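Local coordinates for protein arabinan endo-1,5-alpha-l-arabinosidase A (Cellvibrio cellulosa, PDB 1GYH) that hydrolyses the alpha-1,5-linked arabinofuranosyl backbone of plant cell-wall arabinan, releasing almost exclusively arabinotriose, at residues 196-209 with 220-234. Residues are numbered along the deposited sequence; the frame is centred on the assembly and turned at random.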
ATOM      1  N   ILE A 196       2.623  -7.726  -0.118  1.00 13.08           N
ATOM      2  CA  ILE A 196       3.180  -9.059   0.088  1.00 13.72           C
ATOM      3  C   ILE A 196       4.266  -9.101   1.185  1.00 13.72           C
ATOM      4  O   ILE A 196       5.220  -8.317   1.172  1.00 14.86           O
ATOM      5  CB  ILE A 196       3.699  -9.616  -1.210  1.00 13.19           C
ATOM      6  CG1 ILE A 196       2.555  -9.634  -2.268  1.00 12.36           C
ATOM      7  CG2 ILE A 196       4.285 -11.055  -0.996  1.00 13.07           C
ATOM      8  CD1 ILE A 196       2.965  -9.877  -3.683  1.00 14.30           C
ATOM      9  N   LEU A 197       4.112 -10.056   2.106  1.00 14.15           N
ATOM     10  CA  LEU A 197       5.125 -10.304   3.153  1.00 13.35           C
ATOM     11  C   LEU A 197       5.592 -11.759   3.092  1.00 13.04           C
ATOM     12  O   LEU A 197       4.796 -12.675   3.078  1.00 13.25           O
ATOM     13  CB  LEU A 197       4.578  -9.987   4.552  1.00 13.71           C
ATOM     14  CG  LEU A 197       5.546 -10.220   5.768  1.00 13.24           C
ATOM     15  CD1 LEU A 197       6.500  -9.091   5.887  1.00 12.99           C
ATOM     16  CD2 LEU A 197       4.750 -10.399   7.092  1.00 13.82           C
ATOM     17  N   ARG A 198       6.903 -11.957   3.057  1.00 13.51           N
ATOM     18  CA  ARG A 198       7.505 -13.297   3.177  1.00 13.02           C
ATOM     19  C   ARG A 198       7.555 -13.666   4.630  1.00 13.47           C
ATOM     20  O   ARG A 198       8.075 -12.909   5.429  1.00 13.80           O
ATOM     21  CB  ARG A 198       8.928 -13.290   2.603  1.00 13.43           C
ATOM     22  CG  ARG A 198       9.628 -14.670   2.625  1.00 14.04           C
ATOM     23  CD  ARG A 198       8.953 -15.745   1.802  1.00 16.19           C
ATOM     24  NE  ARG A 198       9.729 -16.985   1.954  1.00 17.08           N
ATOM     25  CZ  ARG A 198      10.879 -17.200   1.361  1.00 21.01           C
ATOM     26  NH1 ARG A 198      11.354 -16.312   0.491  1.00 23.77           N
ATOM     27  NH2 ARG A 198      11.565 -18.316   1.623  1.00 21.92           N
ATOM     28  N   LYS A 199       7.004 -14.828   4.974  1.00 14.91           N
ATOM     29  CA  LYS A 199       7.107 -15.404   6.344  1.00 14.77           C
ATOM     30  C   LYS A 199       7.211 -16.936   6.280  1.00 14.45           C
ATOM     31  O   LYS A 199       6.324 -17.620   5.735  1.00 13.18           O
ATOM     32  CB  LYS A 199       5.906 -14.947   7.179  1.00 15.07           C
ATOM     33  CG  LYS A 199       5.780 -15.612   8.572  1.00 18.62           C
ATOM     34  CD  LYS A 199       6.673 -14.949   9.609  1.00 18.65           C
ATOM     35  CE  LYS A 199       6.592 -15.683  10.960  1.00 18.18           C
ATOM     36  NZ  LYS A 199       7.232 -14.809  12.016  1.00 17.71           N
ATOM     37  N   GLY A 200       8.279 -17.490   6.865  1.00 14.95           N
ATOM     38  CA  GLY A 200       8.539 -18.926   6.757  1.00 15.30           C
ATOM     39  C   GLY A 200       8.639 -19.394   5.315  1.00 14.96           C
ATOM     40  O   GLY A 200       9.389 -18.823   4.518  1.00 15.47           O
ATOM     41  N   ASP A 201       7.894 -20.434   4.969  1.00 15.49           N
ATOM     42  CA  ASP A 201       7.957 -21.009   3.630  1.00 15.94           C
ATOM     43  C   ASP A 201       6.964 -20.381   2.615  1.00 15.89           C
ATOM     44  O   ASP A 201       6.915 -20.806   1.453  1.00 16.63           O
ATOM     45  CB  ASP A 201       7.704 -22.522   3.687  1.00 17.34           C
ATOM     46  CG  ASP A 201       8.733 -23.259   4.532  1.00 19.06           C
ATOM     47  OD1 ASP A 201       9.927 -22.838   4.574  1.00 20.32           O
ATOM     48  OD2 ASP A 201       8.416 -24.270   5.183  1.00 22.94           O
ATOM     49  N   TYR A 202       6.227 -19.360   3.026  1.00 14.07           N
ATOM     50  CA  TYR A 202       5.211 -18.770   2.174  1.00 13.56           C
ATOM     51  C   TYR A 202       5.353 -17.262   1.995  1.00 13.58           C
ATOM     52  O   TYR A 202       5.905 -16.556   2.864  1.00 11.72           O
ATOM     53  CB  TYR A 202       3.841 -19.018   2.766  1.00 13.12           C
ATOM     54  CG  TYR A 202       3.351 -20.431   2.698  1.00 17.36           C
ATOM     55  CD1 TYR A 202       2.720 -20.920   1.567  1.00 17.50           C
ATOM     56  CD2 TYR A 202       3.491 -21.286   3.796  1.00 19.25           C
ATOM     57  CE1 TYR A 202       2.247 -22.221   1.524  1.00 19.84           C
ATOM     58  CE2 TYR A 202       3.003 -22.592   3.756  1.00 19.80           C
ATOM     59  CZ  TYR A 202       2.400 -23.043   2.622  1.00 19.81           C
ATOM     60  OH  TYR A 202       1.923 -24.326   2.565  1.00 21.71           O
ATOM     61  N   TYR A 203       4.840 -16.805   0.839  1.00 13.01           N
ATOM     62  CA  TYR A 203       4.534 -15.404   0.597  1.00 13.29           C
ATOM     63  C   TYR A 203       3.068 -15.177   0.963  1.00 13.56           C
ATOM     64  O   TYR A 203       2.199 -15.934   0.530  1.00 14.63           O
ATOM     65  CB  TYR A 203       4.761 -15.028  -0.862  1.00 12.23           C
ATOM     66  CG  TYR A 203       6.198 -15.026  -1.277  1.00 12.48           C
ATOM     67  CD1 TYR A 203       6.825 -16.214  -1.662  1.00 13.00           C
ATOM     68  CD2 TYR A 203       6.963 -13.860  -1.251  1.00 12.76           C
ATOM     69  CE1 TYR A 203       8.169 -16.228  -2.031  1.00 11.04           C
ATOM     70  CE2 TYR A 203       8.297 -13.872  -1.602  1.00 11.94           C
ATOM     71  CZ  TYR A 203       8.893 -15.055  -2.003  1.00 11.60           C
ATOM     72  OH  TYR A 203      10.223 -15.091  -2.353  1.00 12.75           O
ATOM     73  N   TYR A 204       2.800 -14.149   1.753  1.00 13.55           N
ATOM     74  CA  TYR A 204       1.424 -13.807   2.125  1.00 13.38           C
ATOM     75  C   TYR A 204       0.982 -12.519   1.408  1.00 13.33           C
ATOM     76  O   TYR A 204       1.612 -11.480   1.567  1.00 13.04           O
ATOM     77  CB  TYR A 204       1.245 -13.637   3.632  1.00 13.40           C
ATOM     78  CG  TYR A 204       1.456 -14.954   4.383  1.00 12.95           C
ATOM     79  CD1 TYR A 204       2.740 -15.436   4.628  1.00 12.34           C
ATOM     80  CD2 TYR A 204       0.375 -15.721   4.803  1.00 11.84           C
ATOM     81  CE1 TYR A 204       2.931 -16.651   5.312  1.00 13.26           C
ATOM     82  CE2 TYR A 204       0.572 -16.966   5.470  1.00 13.15           C
ATOM     83  CZ  TYR A 204       1.836 -17.408   5.722  1.00 13.36           C
ATOM     84  OH  TYR A 204       2.019 -18.634   6.353  1.00 14.57           O
ATOM     85  N   LEU A 205      -0.121 -12.624   0.668  1.00 13.36           N
ATOM     86  CA  LEU A 205      -0.724 -11.480  -0.057  1.00 12.91           C
ATOM     87  C   LEU A 205      -1.872 -10.968   0.758  1.00 13.09           C
ATOM     88  O   LEU A 205      -2.870 -11.689   0.974  1.00 13.76           O
ATOM     89  CB  LEU A 205      -1.206 -11.908  -1.451  1.00 13.51           C
ATOM     90  CG  LEU A 205      -2.067 -10.866  -2.222  1.00 12.82           C
ATOM     91  CD1 LEU A 205      -1.322  -9.599  -2.411  1.00 13.95           C
ATOM     92  CD2 LEU A 205      -2.494 -11.455  -3.541  1.00 14.47           C
ATOM     93  N   PHE A 206      -1.724  -9.740   1.243  1.00 12.82           N
ATOM     94  CA  PHE A 206      -2.790  -9.025   1.891  1.00 13.22           C
ATOM     95  C   PHE A 206      -3.499  -8.117   0.838  1.00 13.71           C
ATOM     96  O   PHE A 206      -2.852  -7.562  -0.024  1.00 13.22           O
ATOM     97  CB  PHE A 206      -2.234  -8.109   3.003  1.00 14.09           C
ATOM     98  CG  PHE A 206      -1.486  -8.842   4.103  1.00 13.70           C
ATOM     99  CD1 PHE A 206      -2.143  -9.314   5.212  1.00 13.44           C
ATOM    100  CD2 PHE A 206      -0.118  -9.037   4.016  1.00 15.44           C
ATOM    101  CE1 PHE A 206      -1.456 -10.016   6.206  1.00 16.26           C
ATOM    102  CE2 PHE A 206       0.569  -9.739   5.025  1.00 15.16           C
ATOM    103  CZ  PHE A 206      -0.097 -10.192   6.111  1.00 14.94           C
ATOM    104  N   ALA A 207      -4.804  -7.963   0.971  1.00 13.65           N
ATOM    105  CA  ALA A 207      -5.598  -7.111   0.089  1.00 13.50           C
ATOM    106  C   ALA A 207      -6.769  -6.525   0.844  1.00 14.44           C
ATOM    107  O   ALA A 207      -7.252  -7.085   1.837  1.00 14.60           O
ATOM    108  CB  ALA A 207      -6.104  -7.923  -1.125  1.00 13.65           C
ATOM    109  N   SER A 208      -7.212  -5.353   0.364  1.00 15.27           N
ATOM    110  CA  SER A 208      -8.344  -4.652   0.940  1.00 14.80           C
ATOM    111  C   SER A 208      -9.589  -4.945   0.096  1.00 14.10           C
ATOM    112  O   SER A 208      -9.555  -4.817  -1.115  1.00 14.02           O
ATOM    113  CB  SER A 208      -8.027  -3.152   1.025  1.00 16.10           C
ATOM    114  OG  SER A 208      -6.993  -2.855   1.968  1.00 14.12           O
ATOM    115  N   TRP A 209     -10.675  -5.357   0.747  1.00 14.53           N
ATOM    116  CA  TRP A 209     -11.955  -5.615   0.095  1.00 14.26           C
ATOM    117  C   TRP A 209     -12.963  -4.559   0.547  1.00 14.71           C
ATOM    118  O   TRP A 209     -12.898  -4.025   1.679  1.00 14.08           O
ATOM    119  CB  TRP A 209     -12.501  -7.012   0.461  1.00 13.91           C
ATOM    120  CG  TRP A 209     -12.009  -8.188  -0.383  1.00 13.55           C
ATOM    121  CD1 TRP A 209     -11.013  -8.194  -1.334  1.00 13.20           C
ATOM    122  CD2 TRP A 209     -12.467  -9.545  -0.297  1.00 12.16           C
ATOM    123  NE1 TRP A 209     -10.862  -9.461  -1.855  1.00 12.71           N
ATOM    124  CE2 TRP A 209     -11.750 -10.300  -1.246  1.00 13.03           C
ATOM    125  CE3 TRP A 209     -13.436 -10.196   0.474  1.00 13.95           C
ATOM    126  CZ2 TRP A 209     -11.967 -11.667  -1.439  1.00 12.86           C
ATOM    127  CZ3 TRP A 209     -13.645 -11.573   0.291  1.00 14.46           C
ATOM    128  CH2 TRP A 209     -12.922 -12.283  -0.657  1.00 13.75           C
ATOM    129  N   TYR A 220     -14.800  -1.372   4.179  1.00 13.55           N
ATOM    130  CA  TYR A 220     -13.377  -1.673   3.961  1.00 13.89           C
ATOM    131  C   TYR A 220     -12.857  -2.638   5.062  1.00 13.32           C
ATOM    132  O   TYR A 220     -13.100  -2.438   6.240  1.00 13.29           O
ATOM    133  CB  TYR A 220     -12.551  -0.397   4.017  1.00 12.39           C
ATOM    134  CG  TYR A 220     -11.356  -0.219   3.103  1.00 12.51           C
ATOM    135  CD1 TYR A 220     -11.401  -0.547   1.758  1.00 14.25           C
ATOM    136  CD2 TYR A 220     -10.211   0.414   3.569  1.00 12.92           C
ATOM    137  CE1 TYR A 220     -10.319  -0.332   0.917  1.00 13.14           C
ATOM    138  CE2 TYR A 220      -9.106   0.651   2.725  1.00 15.24           C
ATOM    139  CZ  TYR A 220      -9.184   0.292   1.388  1.00 13.69           C
ATOM    140  OH  TYR A 220      -8.132   0.533   0.511  1.00 14.74           O
ATOM    141  N   HIS A 221     -12.174  -3.678   4.622  1.00 14.29           N
ATOM    142  CA  HIS A 221     -11.551  -4.677   5.535  1.00 13.95           C
ATOM    143  C   HIS A 221     -10.419  -5.423   4.841  1.00 14.11           C
ATOM    144  O   HIS A 221     -10.192  -5.250   3.638  1.00 13.38           O
ATOM    145  CB  HIS A 221     -12.605  -5.659   6.071  1.00 13.63           C
ATOM    146  CG  HIS A 221     -13.237  -6.535   5.028  1.00 14.73           C
ATOM    147  ND1 HIS A 221     -14.174  -6.074   4.127  1.00 13.88           N
ATOM    148  CD2 HIS A 221     -13.083  -7.859   4.767  1.00 14.75           C
ATOM    149  CE1 HIS A 221     -14.572  -7.078   3.354  1.00 15.45           C
ATOM    150  NE2 HIS A 221     -13.943  -8.178   3.745  1.00 17.25           N
ATOM    151  N   LEU A 222      -9.692  -6.249   5.609  1.00 13.77           N
ATOM    152  CA  LEU A 222      -8.515  -6.955   5.093  1.00 13.67           C
ATOM    153  C   LEU A 222      -8.731  -8.460   5.017  1.00 13.27           C
ATOM    154  O   LEU A 222      -9.252  -9.072   5.954  1.00 12.65           O
ATOM    155  CB  LEU A 222      -7.312  -6.684   5.980  1.00 13.85           C
ATOM    156  CG  LEU A 222      -6.819  -5.241   6.082  1.00 15.59           C
ATOM    157  CD1 LEU A 222      -5.641  -5.134   7.048  1.00 18.08           C
ATOM    158  CD2 LEU A 222      -6.366  -4.761   4.690  1.00 16.10           C
ATOM    159  N   VAL A 223      -8.303  -9.013   3.893  1.00 13.21           N
ATOM    160  CA  VAL A 223      -8.258 -10.435   3.620  1.00 12.97           C
ATOM    161  C   VAL A 223      -6.834 -10.841   3.235  1.00 13.58           C
ATOM    162  O   VAL A 223      -5.957  -9.989   2.934  1.00 14.36           O
ATOM    163  CB  VAL A 223      -9.226 -10.877   2.469  1.00 13.12           C
ATOM    164  CG1 VAL A 223     -10.668 -10.585   2.861  1.00 14.24           C
ATOM    165  CG2 VAL A 223      -8.880 -10.253   1.151  1.00 13.60           C
ATOM    166  N   VAL A 224      -6.599 -12.161   3.274  1.00 14.10           N
ATOM    167  CA  VAL A 224      -5.254 -12.715   3.047  1.00 13.91           C
ATOM    168  C   VAL A 224      -5.314 -14.067   2.305  1.00 12.69           C
ATOM    169  O   VAL A 224      -6.278 -14.827   2.439  1.00 12.28           O
ATOM    170  CB  VAL A 224      -4.475 -12.876   4.449  1.00 13.63           C
ATOM    171  CG1 VAL A 224      -5.045 -14.009   5.270  1.00 15.22           C
ATOM    172  CG2 VAL A 224      -2.995 -13.113   4.224  1.00 17.05           C
ATOM    173  N   GLY A 225      -4.251 -14.342   1.554  1.00 13.20           N
ATOM    174  CA  GLY A 225      -3.968 -15.642   0.940  1.00 13.27           C
ATOM    175  C   GLY A 225      -2.458 -15.907   0.939  1.00 14.04           C
ATOM    176  O   GLY A 225      -1.695 -15.038   1.318  1.00 13.08           O
ATOM    177  N   ARG A 226      -2.031 -17.129   0.579  1.00 13.41           N
ATOM    178  CA  ARG A 226      -0.611 -17.484   0.649  1.00 14.21           C
ATOM    179  C   ARG A 226      -0.190 -18.384  -0.497  1.00 14.08           C
ATOM    180  O   ARG A 226      -1.003 -19.179  -1.034  1.00 14.79           O
ATOM    181  CB  ARG A 226      -0.256 -18.082   2.031  1.00 13.53           C
ATOM    182  CG  ARG A 226      -0.576 -19.566   2.176  1.00 13.72           C
ATOM    183  CD  ARG A 226      -0.381 -20.146   3.598  1.00 14.17           C
ATOM    184  NE  ARG A 226      -0.831 -21.541   3.689  1.00 12.13           N
ATOM    185  CZ  ARG A 226      -1.024 -22.185   4.846  1.00 14.24           C
ATOM    186  NH1 ARG A 226      -0.781 -21.566   5.997  1.00 14.67           N
ATOM    187  NH2 ARG A 226      -1.442 -23.440   4.865  1.00 14.88           N
ATOM    188  N   SER A 227       1.073 -18.231  -0.903  1.00 14.20           N
ATOM    189  CA  SER A 227       1.647 -18.982  -2.028  1.00 14.67           C
ATOM    190  C   SER A 227       3.084 -19.413  -1.719  1.00 14.80           C
ATOM    191  O   SER A 227       3.833 -18.697  -1.047  1.00 14.78           O
ATOM    192  CB  SER A 227       1.658 -18.097  -3.301  1.00 15.15           C
ATOM    193  OG  SER A 227       2.291 -18.713  -4.401  1.00 14.50           O
ATOM    194  N   LYS A 228       3.491 -20.569  -2.217  1.00 15.19           N
ATOM    195  CA  LYS A 228       4.906 -20.962  -2.119  1.00 15.94           C
ATOM    196  C   LYS A 228       5.833 -20.067  -2.960  1.00 15.12           C
ATOM    197  O   LYS A 228       6.936 -19.716  -2.498  1.00 14.09           O
ATOM    198  CB  LYS A 228       5.135 -22.471  -2.439  1.00 17.29           C
ATOM    199  CG  LYS A 228       4.677 -23.467  -1.319  1.00 21.92           C
ATOM    200  CD  LYS A 228       5.601 -23.486  -0.034  1.00 25.79           C
ATOM    201  CE  LYS A 228       5.131 -24.537   1.029  1.00 28.52           C
ATOM    202  NZ  LYS A 228       6.040 -25.744   1.216  1.00 31.26           N
ATOM    203  N   GLN A 229       5.406 -19.650  -4.153  1.00 14.20           N
ATOM    204  CA  GLN A 229       6.224 -18.755  -4.989  1.00 12.84           C
ATOM    205  C   GLN A 229       5.614 -17.357  -5.068  1.00 13.26           C
ATOM    206  O   GLN A 229       4.401 -17.186  -4.921  1.00 12.27           O
ATOM    207  CB  GLN A 229       6.364 -19.292  -6.403  1.00 13.05           C
ATOM    208  CG  GLN A 229       6.873 -20.734  -6.473  1.00 14.42           C
ATOM    209  CD  GLN A 229       8.228 -20.967  -5.836  1.00 17.69           C
ATOM    210  OE1 GLN A 229       8.557 -22.117  -5.452  1.00 20.57           O
ATOM    211  NE2 GLN A 229       9.027 -19.924  -5.747  1.00 12.58           N
ATOM    212  N   VAL A 230       6.449 -16.352  -5.273  1.00 12.35           N
ATOM    213  CA  VAL A 230       5.942 -14.975  -5.254  1.00 13.35           C
ATOM    214  C   VAL A 230       4.905 -14.701  -6.389  1.00 13.12           C
ATOM    215  O   VAL A 230       4.020 -13.864  -6.205  1.00 13.10           O
ATOM    216  CB  VAL A 230       7.082 -13.951  -5.316  1.00 12.56           C
ATOM    217  CG1 VAL A 230       7.696 -13.890  -6.702  1.00 13.36           C
ATOM    218  CG2 VAL A 230       6.595 -12.606  -4.844  1.00 14.49           C
ATOM    219  N   THR A 231       5.033 -15.444  -7.488  1.00 13.07           N
ATOM    220  CA  THR A 231       4.197 -15.333  -8.674  1.00 14.24           C
ATOM    221  C   THR A 231       2.854 -16.091  -8.599  1.00 14.88           C
ATOM    222  O   THR A 231       2.144 -16.169  -9.612  1.00 16.88           O
ATOM    223  CB  THR A 231       4.960 -15.795  -9.924  1.00 14.39           C
ATOM    224  OG1 THR A 231       5.550 -17.099  -9.721  1.00 15.04           O
ATOM    225  CG2 THR A 231       6.135 -14.930 -10.231  1.00 16.58           C
ATOM    226  N   GLY A 232       2.528 -16.683  -7.446  1.00 13.99           N
ATOM    227  CA  GLY A 232       1.269 -17.347  -7.204  1.00 14.25           C
ATOM    228  C   GLY A 232       1.253 -18.852  -7.486  1.00 13.83           C
ATOM    229  O   GLY A 232       2.278 -19.457  -7.823  1.00 15.58           O
ATOM    230  N   PRO A 233       0.099 -19.483  -7.344  1.00 14.20           N
ATOM    231  CA  PRO A 233      -1.163 -18.835  -6.924  1.00 13.13           C
ATOM    232  C   PRO A 233      -1.305 -18.670  -5.421  1.00 13.91           C
ATOM    233  O   PRO A 233      -0.893 -19.553  -4.648  1.00 12.90           O
ATOM    234  CB  PRO A 233      -2.212 -19.834  -7.388  1.00 13.29           C
ATOM    235  CG  PRO A 233      -1.488 -21.243  -7.208  1.00 14.07           C
ATOM    236  CD  PRO A 233      -0.060 -20.941  -7.595  1.00 14.40           C
ATOM    237  N   TYR A 234      -1.945 -17.574  -5.005  1.00 13.57           N
ATOM    238  CA  TYR A 234      -2.262 -17.289  -3.627  1.00 13.60           C
ATOM    239  C   TYR A 234      -3.613 -17.903  -3.272  1.00 13.74           C
ATOM    240  O   TYR A 234      -4.659 -17.562  -3.881  1.00 12.90           O
ATOM    241  CB  TYR A 234      -2.266 -15.755  -3.374  1.00 13.58           C
ATOM    242  CG  TYR A 234      -0.870 -15.142  -3.485  1.00 13.30           C
ATOM    243  CD1 TYR A 234      -0.342 -14.773  -4.711  1.00 10.47           C
ATOM    244  CD2 TYR A 234      -0.068 -14.958  -2.345  1.00 12.30           C
ATOM    245  CE1 TYR A 234       0.961 -14.251  -4.812  1.00 14.82           C
ATOM    246  CE2 TYR A 234       1.228 -14.460  -2.440  1.00 12.65           C
ATOM    247  CZ  TYR A 234       1.739 -14.085  -3.664  1.00 13.65           C
ATOM    248  OH  TYR A 234       3.028 -13.536  -3.760  1.00 13.89           O
TER
HETATM  249  O   HOH W   1       5.781 -25.954   3.987  1.00 44.11           O
HETATM  250  O   HOH W   2      -1.159 -25.018   2.084  1.00 35.36           O
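The Y202 ring is sandwiched between R226 and K228. R226 CD sits 3.7 Å from the ring centroid, and the chain, extended from CG to NE, carries the guanidinium nearly flat over the same face, planes 19° apart, a cation-pi stack; K228 CE packs against the opposite face. R226 CB makes a CH-pi contact over one face of the Y204 ring. Among the side chains on the other side of the sheet, V230 CB makes a CH-pi contact over one face of the Y203 ring, 3.9 Å from its centroid, and R198 CD covers the reverse face. L205 CB is 3.4 Å from Y234 CD2, while S227 CB backs the other face of the Y234 ring. Farther along, V223 CG2 lies 3.7 Å from the centroid of the W209 five-membered ring. Antiparallel strands 202-209 and 221-227, the middle pair in one four-stranded blade of the five-bladed propeller, share eight backbone hydrogen bonds from Y203–S227 to W209–H221; K228, V230 and Y234 follow them, and R198 belongs to edge strand 191-199. Y234 OH hydrogen-bonds V230 O at 2.7 Å, fixing the hydroxyl to the turn whose V230 lies over Y203. E299 O holds R226 NH1, and G300 O holds Y204 OH. At the other end, Y220 OH hydrogen-bonds OE2 of E192, the probable proton donor, and S208 OG hydrogen-bonds H262 N.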